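Local coordinates for oxidase/hydroxylase (Streptomyces hygroscopicus subsp. hygroscopicus, PDB 4XCB), which probably acts as a metal- and 2-oxoglutarate-dependent oxygenase in the biosynthesis of the orthosomycin hygromycin B, which it binds beside its metal centre, at residues S109-D113 / V251-V255; F232-L238 / A248-D252; C157-H163 / N204-H209. The contacts are given in a common frame with arbitrary orientation. Where two conformers were deposited one is given. Residue numbers count along the deposited sequence, not the author numbering.

The three contacts run from the metal centre of a double-stranded beta-helix out to the loops over its mouth. Contact 3 lies deepest, about 9 Å from the chain centre, and pairs H209 of the metal site, at the start of strand 209-211, with Y158 of strand 156-159. Along the chain it is nested inside the long loop that contact 1 closes, and the two touch where E110 OE2 meets M208 CE at 3.4 Å; their centres are about 14 Å apart. Contact 2 follows contact 3 in sequence, about 20 Å from it between centres. Contacts 1 and 2, centres about 14 Å apart, share V251 and D252 of one C-terminal segment, whose D252 binds hygromycin B; both also touch the second subunit.

Contact 1 of 3, residues S109-D113 / V251-V255; sequences SELLD and VDHDV. With HY0 (hygromycin b variant), chain G.
This contact is loop-to-loop packing at the mouth of the double-stranded beta-helix: residues 109-113, which run into the short strand 112-113, meet the C-terminal segment 251-255 that borders the hygromycin B pocket. From E110 to L112 and V251 to D254 the backbones are extended, closest at L112 and H253 (CA-CA 4.7 Å). Two hydrogen bonds join them, H253 ND1 to E110 O (2.8 Å) and D254 N to L111 O (2.9 Å). The H253 side chain (chi1 m) places its ring so that L112 CB sits 3.6 Å from the centroid, almost on its normal, in a CH-pi contact. L112 (chi1 t, chi2 p) also meets V251, CD2 to CG1 3.9 Å. D254 OD2 forms a salt bridge with R171, and E110 accepts from the backbone of L169 and L170. D252 faces the ligand, OD1 receiving O35 and OD2 receiving O8 of hygromycin B, both at 2.6 Å. One water donates to E110 OE1 (2.8 Å) and D254 OD2 (2.7 Å) and accepts from L111 N (2.9 Å).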
loop_
_atom_site.group_PDB
_atom_site.type_symbol
_atom_site.label_atom_id
_atom_site.label_comp_id
_atom_site.label_asym_id
_atom_site.label_seq_id
_atom_site.Cartn_x
_atom_site.Cartn_y
_atom_site.Cartn_z
ATOM N N SER A 109 -8.370 10.998 -2.166
ATOM C CA SER A 109 -9.510 10.230 -1.669
ATOM C C SER A 109 -10.881 10.910 -1.775
ATOM O O SER A 109 -11.809 10.554 -1.035
ATOM C CB SER A 109 -9.268 9.837 -0.209
ATOM O OG SER A 109 -8.228 8.876 -0.109
ATOM N N GLU A 110 -11.041 11.844 -2.707
ATOM C CA GLU A 110 -12.320 12.514 -2.859
ATOM C C GLU A 110 -13.340 11.554 -3.437
ATOM O O GLU A 110 -12.970 10.555 -4.079
ATOM C CB GLU A 110 -12.170 13.767 -3.718
ATOM C CG GLU A 110 -11.197 14.759 -3.075
ATOM C CD GLU A 110 -11.610 15.146 -1.656
ATOM O OE1 GLU A 110 -12.753 15.599 -1.485
ATOM O OE2 GLU A 110 -10.801 14.992 -0.724
ATOM N N LEU A 111 -14.616 11.853 -3.213
ATOM C CA LEU A 111 -15.686 10.912 -3.517
ATOM C C LEU A 111 -16.310 11.143 -4.880
ATOM O O LEU A 111 -16.262 12.240 -5.439
ATOM C CB LEU A 111 -16.775 10.978 -2.440
ATOM C CG LEU A 111 -16.272 10.868 -1.003
ATOM C CD1 LEU A 111 -17.407 11.097 -0.005
ATOM C CD2 LEU A 111 -15.607 9.518 -0.769
ATOM N N LEU A 112 -16.895 10.077 -5.416
ATOM C CA LEU A 112 -17.687 10.143 -6.633
ATOM C C LEU A 112 -18.873 9.217 -6.448
ATOM O O LEU A 112 -18.699 8.070 -6.046
ATOM C CB LEU A 112 -16.857 9.743 -7.856
ATOM C CG LEU A 112 -17.585 9.576 -9.191
ATOM C CD1 LEU A 112 -18.183 10.885 -9.659
ATOM C CD2 LEU A 112 -16.633 9.014 -10.253
ATOM N N ASP A 113 -20.073 9.735 -6.696
ATOM C CA ASP A 113 -21.284 8.937 -6.608
ATOM C C ASP A 113 -21.533 8.331 -7.975
ATOM O O ASP A 113 -21.569 9.055 -8.979
ATOM C CB ASP A 113 -22.491 9.775 -6.179
ATOM C CG ASP A 113 -22.293 10.446 -4.830
ATOM O OD1 ASP A 113 -21.602 9.869 -3.964
ATOM O OD2 ASP A 113 -22.832 11.557 -4.636
ATOM N N VAL A 251 -13.749 11.047 -15.617
ATOM C CA VAL A 251 -14.846 11.450 -14.744
ATOM C C VAL A 251 -14.284 11.853 -13.395
ATOM O O VAL A 251 -13.856 11.007 -12.609
ATOM C CB VAL A 251 -15.884 10.318 -14.554
ATOM C CG1 VAL A 251 -17.036 10.802 -13.673
ATOM C CG2 VAL A 251 -16.404 9.821 -15.898
ATOM N N ASP A 252 -14.267 13.157 -13.124
ATOM C CA ASP A 252 -13.636 13.638 -11.906
ATOM C C ASP A 252 -14.474 13.371 -10.663
ATOM O O ASP A 252 -15.706 13.382 -10.704
ATOM C CB ASP A 252 -13.344 15.139 -11.999
ATOM C CG ASP A 252 -12.290 15.478 -13.049
ATOM O OD1 ASP A 252 -11.650 14.558 -13.602
ATOM O OD2 ASP A 252 -12.087 16.683 -13.310
ATOM N N HIS A 253 -13.776 13.145 -9.559
ATOM C CA HIS A 253 -14.401 13.065 -8.247
ATOM C C HIS A 253 -14.666 14.490 -7.762
ATOM O O HIS A 253 -14.427 15.430 -8.512
ATOM C CB HIS A 253 -13.508 12.266 -7.286
ATOM C CG HIS A 253 -13.385 10.818 -7.656
ATOM N ND1 HIS A 253 -13.309 9.805 -6.719
ATOM C CD2 HIS A 253 -13.342 10.211 -8.865
ATOM C CE1 HIS A 253 -13.230 8.643 -7.338
ATOM N NE2 HIS A 253 -13.233 8.863 -8.641
ATOM N N ASP A 254 -15.183 14.650 -6.545
ATOM C CA ASP A 254 -15.594 15.983 -6.061
ATOM C C ASP A 254 -14.508 17.018 -6.287
ATOM O O ASP A 254 -13.356 16.766 -5.981
ATOM C CB ASP A 254 -15.919 15.976 -4.559
ATOM C CG ASP A 254 -17.173 15.181 -4.198
ATOM O OD1 ASP A 254 -17.980 14.863 -5.085
ATOM O OD2 ASP A 254 -17.346 14.897 -2.981
ATOM N N VAL A 255 -14.884 18.180 -6.825
ATOM C CA VAL A 255 -14.001 19.346 -6.871
ATOM C C VAL A 255 -14.785 20.531 -6.304
ATOM O O VAL A 255 -16.016 20.499 -6.288
ATOM C CB VAL A 255 -13.508 19.665 -8.295
ATOM C CG1 VAL A 255 -12.681 18.496 -8.849
ATOM C CG2 VAL A 255 -14.685 19.949 -9.220
HETATM C C1 HY0 G . -14.664 18.869 -13.525
HETATM C C2 HY0 G . -16.124 18.911 -13.132
HETATM C C3 HY0 G . -16.946 19.493 -14.272
HETATM C C4 HY0 G . -16.456 20.900 -14.615
HETATM C C5 HY0 G . -14.954 20.914 -14.909
HETATM C C6 HY0 G . -14.150 20.256 -13.831
HETATM N N7 HY0 G . -16.550 17.592 -12.860
HETATM O O8 HY0 G . -13.940 18.360 -12.430
HETATM N N9 HY0 G . -17.166 21.361 -15.759
HETATM C C10 HY0 G . -18.476 21.842 -15.333
HETATM O O11 HY0 G . -14.541 22.260 -15.006
HETATM C C12 HY0 G . -10.424 20.153 -13.756
HETATM C C13 HY0 G . -11.813 20.574 -13.359
HETATM O O14 HY0 G . -11.959 21.964 -13.197
HETATM C C15 HY0 G . -11.087 22.437 -12.209
HETATM C C16 HY0 G . -9.714 22.438 -12.803
HETATM C C17 HY0 G . -9.349 20.933 -13.133
HETATM O O18 HY0 G . -12.780 20.143 -14.313
HETATM C C19 HY0 G . -11.505 23.854 -11.823
HETATM O O20 HY0 G . -12.729 23.776 -11.088
HETATM O O21 HY0 G . -9.682 23.189 -13.958
HETATM O O22 HY0 G . -8.270 20.930 -13.971
HETATM C C23 HY0 G . -8.649 20.143 -15.116
HETATM C C24 HY0 G . -7.995 20.707 -16.332
HETATM C C25 HY0 G . -8.098 19.725 -17.489
HETATM C C26 HY0 G . -7.581 18.356 -17.093
HETATM C C27 HY0 G . -8.355 17.890 -15.906
HETATM O O28 HY0 G . -8.190 18.835 -14.874
HETATM O O29 HY0 G . -10.137 20.174 -15.211
HETATM O O30 HY0 G . -8.632 21.917 -16.755
HETATM O O31 HY0 G . -7.397 20.255 -18.591
HETATM O O32 HY0 G . -6.186 18.386 -16.782
HETATM C C33 HY0 G . -7.827 16.531 -15.410
HETATM C C34 HY0 G . -8.890 15.846 -14.590
HETATM O O35 HY0 G . -9.916 15.318 -15.405
HETATM N N36 HY0 G . -6.714 16.762 -14.567
HETATM O O HOH W 1 -15.189 14.199 -1.526
#

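Contact 2 of 3, residues F232-L238 / A248-D252; sequences FTEWREL and AGYVD. With HY0 (hygromycin b variant), chain G.
Backbone hydrogen bonds set the register between 232-238 and 248-252, two extended segments that meet in a single bridge of E237 with Y250 (CA-CA 5.3 Å). Y250 N donates to R236 O at 2.9 Å, and L238 N donates to Y250 O at 3.0 Å. R236 and G249 come closest, CA to CA 4.8 Å. G249 has phi/psi of 148/-173; these angles by themselves call for glycine, and a CB would also clash with L238 CB. Beyond the bridge, V251 CA makes a CA-H...O contact with L238 O (3.4 Å).

A side-chain hydrogen bond ties the start of the first segment down: Y250 (chi1 m) sends OH to T233 O at 2.7 Å.

Apolar contacts gather around the same tyrosine. W235 (chi1 t) has CD1 over one face of the Y250 ring, 3.6 Å from Y250 CD1, with the two rings oblique, and F232 CD2 lies 4.3 Å from Y250 CE2. L238 CB packs on V251 CG2 at 4.0 Å.

Both segments follow strand 220-229, the last strand in the chain and an inner one of the larger sheet in this double-stranded beta-helix, and pair across a short connection to form part of the wall of the hygromycin B pocket. Here they also meet the second subunit, whose F231 packs on the Y250 ring and whose T230 hydrogen-bonds G249 O.

Ligand contacts come from both segments. W235 NE1 donates to hygromycin B O35 at 2.8 Å, the same hydroxyl that donates to D252 OD1 at 2.6 Å. Ligand O8 donates to D252 OD2, also at 2.6 Å, and ligand N9 reaches E237 OE2 at 3.2 Å.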
loop_
_atom_site.group_PDB
_atom_site.type_symbol
_atom_site.label_atom_id
_atom_site.label_comp_id
_atom_site.label_asym_id
_atom_site.label_seq_id
_atom_site.Cartn_x
_atom_site.Cartn_y
_atom_site.Cartn_z
ATOM N N PHE A 232 -3.369 5.284 -21.382
ATOM C CA PHE A 232 -4.328 6.333 -21.030
ATOM C C PHE A 232 -4.841 7.007 -22.296
ATOM O O PHE A 232 -4.080 7.198 -23.247
ATOM C CB PHE A 232 -3.705 7.397 -20.110
ATOM C CG PHE A 232 -3.794 7.072 -18.637
ATOM C CD1 PHE A 232 -3.772 5.763 -18.189
ATOM C CD2 PHE A 232 -3.865 8.096 -17.705
ATOM C CE1 PHE A 232 -3.843 5.482 -16.827
ATOM C CE2 PHE A 232 -3.926 7.821 -16.356
ATOM C CZ PHE A 232 -3.915 6.528 -15.916
ATOM N N THR A 233 -6.126 7.354 -22.318
ATOM C CA THR A 233 -6.667 8.144 -23.426
ATOM C C THR A 233 -6.297 9.625 -23.292
ATOM O O THR A 233 -6.037 10.119 -22.188
ATOM C CB THR A 233 -8.206 8.041 -23.526
ATOM O OG1 THR A 233 -8.811 8.524 -22.319
ATOM C CG2 THR A 233 -8.649 6.624 -23.798
ATOM N N GLU A 234 -6.286 10.348 -24.413
ATOM C CA GLU A 234 -6.032 11.785 -24.344
ATOM C C GLU A 234 -7.113 12.423 -23.482
ATOM O O GLU A 234 -8.240 11.922 -23.438
ATOM C CB GLU A 234 -5.979 12.402 -25.739
ATOM C CG GLU A 234 -4.696 12.045 -26.472
ATOM C CD GLU A 234 -4.720 12.396 -27.949
ATOM O OE1 GLU A 234 -5.761 12.887 -28.429
ATOM O OE2 GLU A 234 -3.692 12.164 -28.624
ATOM N N TRP A 235 -6.793 13.515 -22.791
ATOM C CA TRP A 235 -7.773 14.052 -21.848
ATOM C C TRP A 235 -9.038 14.560 -22.520
ATOM O O TRP A 235 -9.002 15.283 -23.521
ATOM C CB TRP A 235 -7.205 15.182 -20.987
ATOM C CG TRP A 235 -8.222 15.583 -19.980
ATOM C CD1 TRP A 235 -8.496 14.953 -18.800
ATOM C CD2 TRP A 235 -9.163 16.662 -20.085
ATOM N NE1 TRP A 235 -9.532 15.586 -18.154
ATOM C CE2 TRP A 235 -9.959 16.635 -18.921
ATOM C CE3 TRP A 235 -9.403 17.650 -21.044
ATOM C CZ2 TRP A 235 -10.973 17.558 -18.693
ATOM C CZ3 TRP A 235 -10.411 18.573 -20.807
ATOM C CH2 TRP A 235 -11.182 18.515 -19.648
ATOM N N ARG A 236 -10.160 14.153 -21.943
ATOM C CA ARG A 236 -11.475 14.628 -22.337
ATOM C C ARG A 236 -12.377 14.567 -21.115
ATOM O O ARG A 236 -12.289 13.623 -20.329
ATOM C CB ARG A 236 -12.036 13.779 -23.475
ATOM C CG ARG A 236 -13.517 13.959 -23.714
ATOM C CD ARG A 236 -14.040 12.912 -24.686
ATOM N NE ARG A 236 -15.493 12.796 -24.606
ATOM C CZ ARG A 236 -16.184 11.752 -25.043
ATOM N NH1 ARG A 236 -15.554 10.722 -25.596
ATOM N NH2 ARG A 236 -17.507 11.734 -24.928
ATOM N N GLU A 237 -13.214 15.580 -20.929
ATOM C CA GLU A 237 -14.151 15.578 -19.820
ATOM C C GLU A 237 -15.294 14.614 -20.116
ATOM O O GLU A 237 -15.836 14.611 -21.210
ATOM C CB GLU A 237 -14.687 16.986 -19.565
ATOM C CG GLU A 237 -15.663 17.063 -18.414
ATOM C CD GLU A 237 -15.993 18.499 -18.054
ATOM O OE1 GLU A 237 -15.088 19.359 -18.150
ATOM O OE2 GLU A 237 -17.155 18.769 -17.688
ATOM N N LEU A 238 -15.641 13.785 -19.140
ATOM C CA LEU A 238 -16.735 12.834 -19.303
ATOM C C LEU A 238 -17.589 12.841 -18.042
ATOM O O LEU A 238 -17.070 12.706 -16.929
ATOM C CB LEU A 238 -16.192 11.437 -19.593
ATOM C CG LEU A 238 -17.212 10.330 -19.836
ATOM C CD1 LEU A 238 -17.953 10.576 -21.144
ATOM C CD2 LEU A 238 -16.528 8.983 -19.880
ATOM N N ALA A 248 -15.145 7.255 -23.894
ATOM C CA ALA A 248 -13.848 7.483 -23.278
ATOM C C ALA A 248 -13.799 8.842 -22.612
ATOM O O ALA A 248 -14.467 9.768 -23.040
ATOM C CB ALA A 248 -12.748 7.366 -24.315
ATOM N N GLY A 249 -13.013 8.938 -21.556
ATOM C CA GLY A 249 -12.758 10.210 -20.921
ATOM C C GLY A 249 -12.552 10.068 -19.437
ATOM O O GLY A 249 -12.487 8.970 -18.883
ATOM N N TYR A 250 -12.466 11.212 -18.794
ATOM C CA TYR A 250 -12.125 11.277 -17.385
ATOM C C TYR A 250 -13.313 11.821 -16.601
ATOM O O TYR A 250 -13.823 12.908 -16.887
ATOM C CB TYR A 250 -10.881 12.150 -17.185
ATOM C CG TYR A 250 -9.633 11.557 -17.806
ATOM C CD1 TYR A 250 -9.472 11.512 -19.192
ATOM C CD2 TYR A 250 -8.618 11.036 -17.014
ATOM C CE1 TYR A 250 -8.342 10.961 -19.766
ATOM C CE2 TYR A 250 -7.472 10.481 -17.584
ATOM C CZ TYR A 250 -7.338 10.463 -18.962
ATOM O OH TYR A 250 -6.222 9.908 -19.546
ATOM N N VAL A 251 -13.749 11.047 -15.617
ATOM C CA VAL A 251 -14.846 11.450 -14.744
ATOM C C VAL A 251 -14.284 11.853 -13.395
ATOM O O VAL A 251 -13.856 11.007 -12.609
ATOM C CB VAL A 251 -15.884 10.318 -14.554
ATOM C CG1 VAL A 251 -17.036 10.802 -13.673
ATOM C CG2 VAL A 251 -16.404 9.821 -15.898
ATOM N N ASP A 252 -14.267 13.157 -13.124
ATOM C CA ASP A 252 -13.636 13.638 -11.906
ATOM C C ASP A 252 -14.474 13.371 -10.663
ATOM O O ASP A 252 -15.706 13.382 -10.704
ATOM C CB ASP A 252 -13.344 15.139 -11.999
ATOM C CG ASP A 252 -12.290 15.478 -13.049
ATOM O OD1 ASP A 252 -11.650 14.558 -13.602
ATOM O OD2 ASP A 252 -12.087 16.683 -13.310
HETATM C C1 HY0 G . -14.664 18.869 -13.525
HETATM C C2 HY0 G . -16.124 18.911 -13.132
HETATM C C3 HY0 G . -16.946 19.493 -14.272
HETATM C C4 HY0 G . -16.456 20.900 -14.615
HETATM C C5 HY0 G . -14.954 20.914 -14.909
HETATM C C6 HY0 G . -14.150 20.256 -13.831
HETATM N N7 HY0 G . -16.550 17.592 -12.860
HETATM O O8 HY0 G . -13.940 18.360 -12.430
HETATM N N9 HY0 G . -17.166 21.361 -15.759
HETATM C C10 HY0 G . -18.476 21.842 -15.333
HETATM O O11 HY0 G . -14.541 22.260 -15.006
HETATM C C12 HY0 G . -10.424 20.153 -13.756
HETATM C C13 HY0 G . -11.813 20.574 -13.359
HETATM O O14 HY0 G . -11.959 21.964 -13.197
HETATM C C15 HY0 G . -11.087 22.437 -12.209
HETATM C C16 HY0 G . -9.714 22.438 -12.803
HETATM C C17 HY0 G . -9.349 20.933 -13.133
HETATM O O18 HY0 G . -12.780 20.143 -14.313
HETATM C C19 HY0 G . -11.505 23.854 -11.823
HETATM O O20 HY0 G . -12.729 23.776 -11.088
HETATM O O21 HY0 G . -9.682 23.189 -13.958
HETATM O O22 HY0 G . -8.270 20.930 -13.971
HETATM C C23 HY0 G . -8.649 20.143 -15.116
HETATM C C24 HY0 G . -7.995 20.707 -16.332
HETATM C C25 HY0 G . -8.098 19.725 -17.489
HETATM C C26 HY0 G . -7.581 18.356 -17.093
HETATM C C27 HY0 G . -8.355 17.890 -15.906
HETATM O O28 HY0 G . -8.190 18.835 -14.874
HETATM O O29 HY0 G . -10.137 20.174 -15.211
HETATM O O30 HY0 G . -8.632 21.917 -16.755
HETATM O O31 HY0 G . -7.397 20.255 -18.591
HETATM O O32 HY0 G . -6.186 18.386 -16.782
HETATM C C33 HY0 G . -7.827 16.531 -15.410
HETATM C C34 HY0 G . -8.890 15.846 -14.590
HETATM O O35 HY0 G . -9.916 15.318 -15.405
HETATM N N36 HY0 G . -6.714 16.762 -14.567
#

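Contact 3 of 3, residues C157-H163 / N204-H209; sequences CYVQGSH and NEALMH. With NI (nickel (II) ion), chain E.
Y158 and H209 form an antiparallel non-hydrogen-bonded pair, CA to CA 4.0 Å, where strand 156-159 meets the start of strand 209-211. Next to it, V159 N donates to M208 O (2.9 Å). A type II turn from V159 to S162, with G161 at positive phi, carries S162 OG (chi1 p) back so that it accepts from M208 N at 2.8 Å and donates to V159 O at 2.5 Å; V159 O also receives S162 N (3.0 Å). N204 OD1 takes A206 N (3.0 Å) in an Asx turn, within a type I turn closed by L207 N to N204 O (2.9 Å). At the metal centre of this double-stranded beta-helix, H209 ND1 donates to L207 O (2.8 Å) while NE2 binds nickel at 2.1 Å, beside H105. E205, an Fe(2+) ligand in another structure of this protein, here meets metal-bound waters: one donates to OE2 (2.8 Å), a second lies 2.5 Å from OE1. H163 NE2 pairs with D16 O, while its ND1 is buried without a partner.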
loop_
_atom_site.group_PDB
_atom_site.type_symbol
_atom_site.label_atom_id
_atom_site.label_comp_id
_atom_site.label_asym_id
_atom_site.label_seq_id
_atom_site.Cartn_x
_atom_site.Cartn_y
_atom_site.Cartn_z
ATOM N N CYS A 157 -1.797 27.151 -5.152
ATOM C CA CYS A 157 -1.888 26.686 -3.776
ATOM C C CYS A 157 -2.310 25.229 -3.739
ATOM O O CYS A 157 -2.907 24.714 -4.685
ATOM C CB CYS A 157 -2.854 27.552 -2.950
ATOM S SG CYS A 157 -4.519 27.740 -3.561
ATOM N N TYR A 158 -2.003 24.576 -2.630
ATOM C CA TYR A 158 -2.240 23.149 -2.505
ATOM C C TYR A 158 -2.501 22.772 -1.052
ATOM O O TYR A 158 -2.043 23.450 -0.116
ATOM C CB TYR A 158 -1.040 22.353 -3.035
ATOM C CG TYR A 158 0.193 22.584 -2.207
ATOM C CD1 TYR A 158 0.947 23.748 -2.364
ATOM C CD2 TYR A 158 0.574 21.688 -1.213
ATOM C CE1 TYR A 158 2.053 23.992 -1.587
ATOM C CE2 TYR A 158 1.690 21.924 -0.431
ATOM C CZ TYR A 158 2.423 23.083 -0.623
ATOM O OH TYR A 158 3.532 23.341 0.142
ATOM N N VAL A 159 -3.227 21.682 -0.862
ATOM C CA VAL A 159 -3.433 21.159 0.483
ATOM C C VAL A 159 -2.322 20.171 0.804
ATOM O O VAL A 159 -2.156 19.172 0.108
ATOM C CB VAL A 159 -4.820 20.520 0.606
ATOM C CG1 VAL A 159 -5.007 19.839 1.981
ATOM C CG2 VAL A 159 -5.897 21.565 0.304
ATOM N N GLN A 160 -1.556 20.441 1.862
ATOM C CA GLN A 160 -0.398 19.631 2.215
ATOM C C GLN A 160 -0.734 18.144 2.317
ATOM O O GLN A 160 -1.687 17.772 3.005
ATOM C CB GLN A 160 0.178 20.123 3.539
ATOM C CG GLN A 160 1.480 19.495 3.911
ATOM C CD GLN A 160 1.917 19.833 5.326
ATOM O OE1 GLN A 160 2.624 19.061 5.969
ATOM N NE2 GLN A 160 1.498 20.996 5.817
ATOM N N GLY A 161 0.040 17.304 1.636
ATOM C CA GLY A 161 -0.133 15.865 1.714
ATOM C C GLY A 161 -1.418 15.313 1.111
ATOM O O GLY A 161 -1.726 14.119 1.278
ATOM N N SER A 162 -2.160 16.149 0.387
ATOM C CA SER A 162 -3.450 15.723 -0.147
ATOM C C SER A 162 -3.306 14.682 -1.243
ATOM O O SER A 162 -4.279 14.019 -1.586
ATOM C CB SER A 162 -4.234 16.916 -0.679
ATOM O OG SER A 162 -3.423 17.696 -1.523
ATOM N N HIS A 163 -2.107 14.541 -1.791
ATOM C CA HIS A 163 -1.878 13.547 -2.847
ATOM C C HIS A 163 -1.833 12.134 -2.264
ATOM O O HIS A 163 -1.948 11.133 -2.998
ATOM C CB HIS A 163 -0.582 13.869 -3.616
ATOM C CG HIS A 163 0.650 13.822 -2.764
ATOM N ND1 HIS A 163 0.730 14.450 -1.537
ATOM C CD2 HIS A 163 1.847 13.219 -2.958
ATOM C CE1 HIS A 163 1.923 14.229 -1.011
ATOM N NE2 HIS A 163 2.622 13.489 -1.859
ATOM N N ASN A 204 1.998 16.096 -9.517
ATOM C CA ASN A 204 1.197 14.877 -9.370
ATOM C C ASN A 204 -0.272 15.265 -9.313
ATOM O O ASN A 204 -0.686 15.952 -8.381
ATOM C CB ASN A 204 1.605 14.142 -8.084
ATOM C CG ASN A 204 0.944 12.770 -7.945
ATOM O OD1 ASN A 204 -0.081 12.500 -8.554
ATOM N ND2 ASN A 204 1.538 11.902 -7.118
ATOM N N GLU A 205 -1.079 14.838 -10.275
ATOM C CA GLU A 205 -2.459 15.319 -10.321
ATOM C C GLU A 205 -3.302 14.762 -9.174
ATOM O O GLU A 205 -4.439 15.183 -8.971
ATOM C CB GLU A 205 -3.090 15.002 -11.681
ATOM C CG GLU A 205 -2.681 16.028 -12.754
ATOM C CD GLU A 205 -3.235 17.417 -12.472
ATOM O OE1 GLU A 205 -4.466 17.559 -12.322
ATOM O OE2 GLU A 205 -2.436 18.373 -12.396
ATOM N N ALA A 206 -2.723 13.868 -8.388
ATOM C CA ALA A 206 -3.379 13.420 -7.156
ATOM C C ALA A 206 -3.435 14.531 -6.101
ATOM O O ALA A 206 -4.284 14.484 -5.204
ATOM C CB ALA A 206 -2.669 12.197 -6.600
ATOM N N LEU A 207 -2.548 15.517 -6.211
ATOM C CA LEU A 207 -2.492 16.608 -5.233
ATOM C C LEU A 207 -3.739 17.469 -5.342
ATOM O O LEU A 207 -4.175 17.782 -6.428
ATOM C CB LEU A 207 -1.239 17.445 -5.461
ATOM C CG LEU A 207 -0.965 18.512 -4.414
ATOM C CD1 LEU A 207 -0.570 17.836 -3.105
ATOM C CD2 LEU A 207 0.160 19.375 -4.918
ATOM N N MET A 208 -4.326 17.859 -4.211
ATOM C CA MET A 208 -5.446 18.779 -4.244
ATOM C C MET A 208 -4.892 20.179 -4.298
ATOM O O MET A 208 -4.164 20.576 -3.395
ATOM C CB MET A 208 -6.345 18.629 -3.018
ATOM C CG MET A 208 -7.526 19.589 -3.058
ATOM S SD MET A 208 -8.605 19.427 -1.622
ATOM C CE MET A 208 -9.265 17.787 -1.906
ATOM N N HIS A 209 -5.219 20.897 -5.366
ATOM C CA HIS A 209 -4.560 22.159 -5.651
ATOM C C HIS A 209 -5.481 23.113 -6.404
ATOM O O HIS A 209 -6.556 22.738 -6.873
ATOM C CB HIS A 209 -3.297 21.903 -6.472
ATOM C CG HIS A 209 -3.588 21.355 -7.827
ATOM N ND1 HIS A 209 -3.911 20.032 -8.043
ATOM C CD2 HIS A 209 -3.668 21.971 -9.029
ATOM C CE1 HIS A 209 -4.149 19.851 -9.334
ATOM N NE2 HIS A 209 -4.011 21.012 -9.948
HETATM NI NI NI E . -4.927 21.610 -11.733
HETATM O O HOH W 2 -3.008 21.028 -12.834
HETATM O O HOH W 3 -5.488 19.817 -12.459
#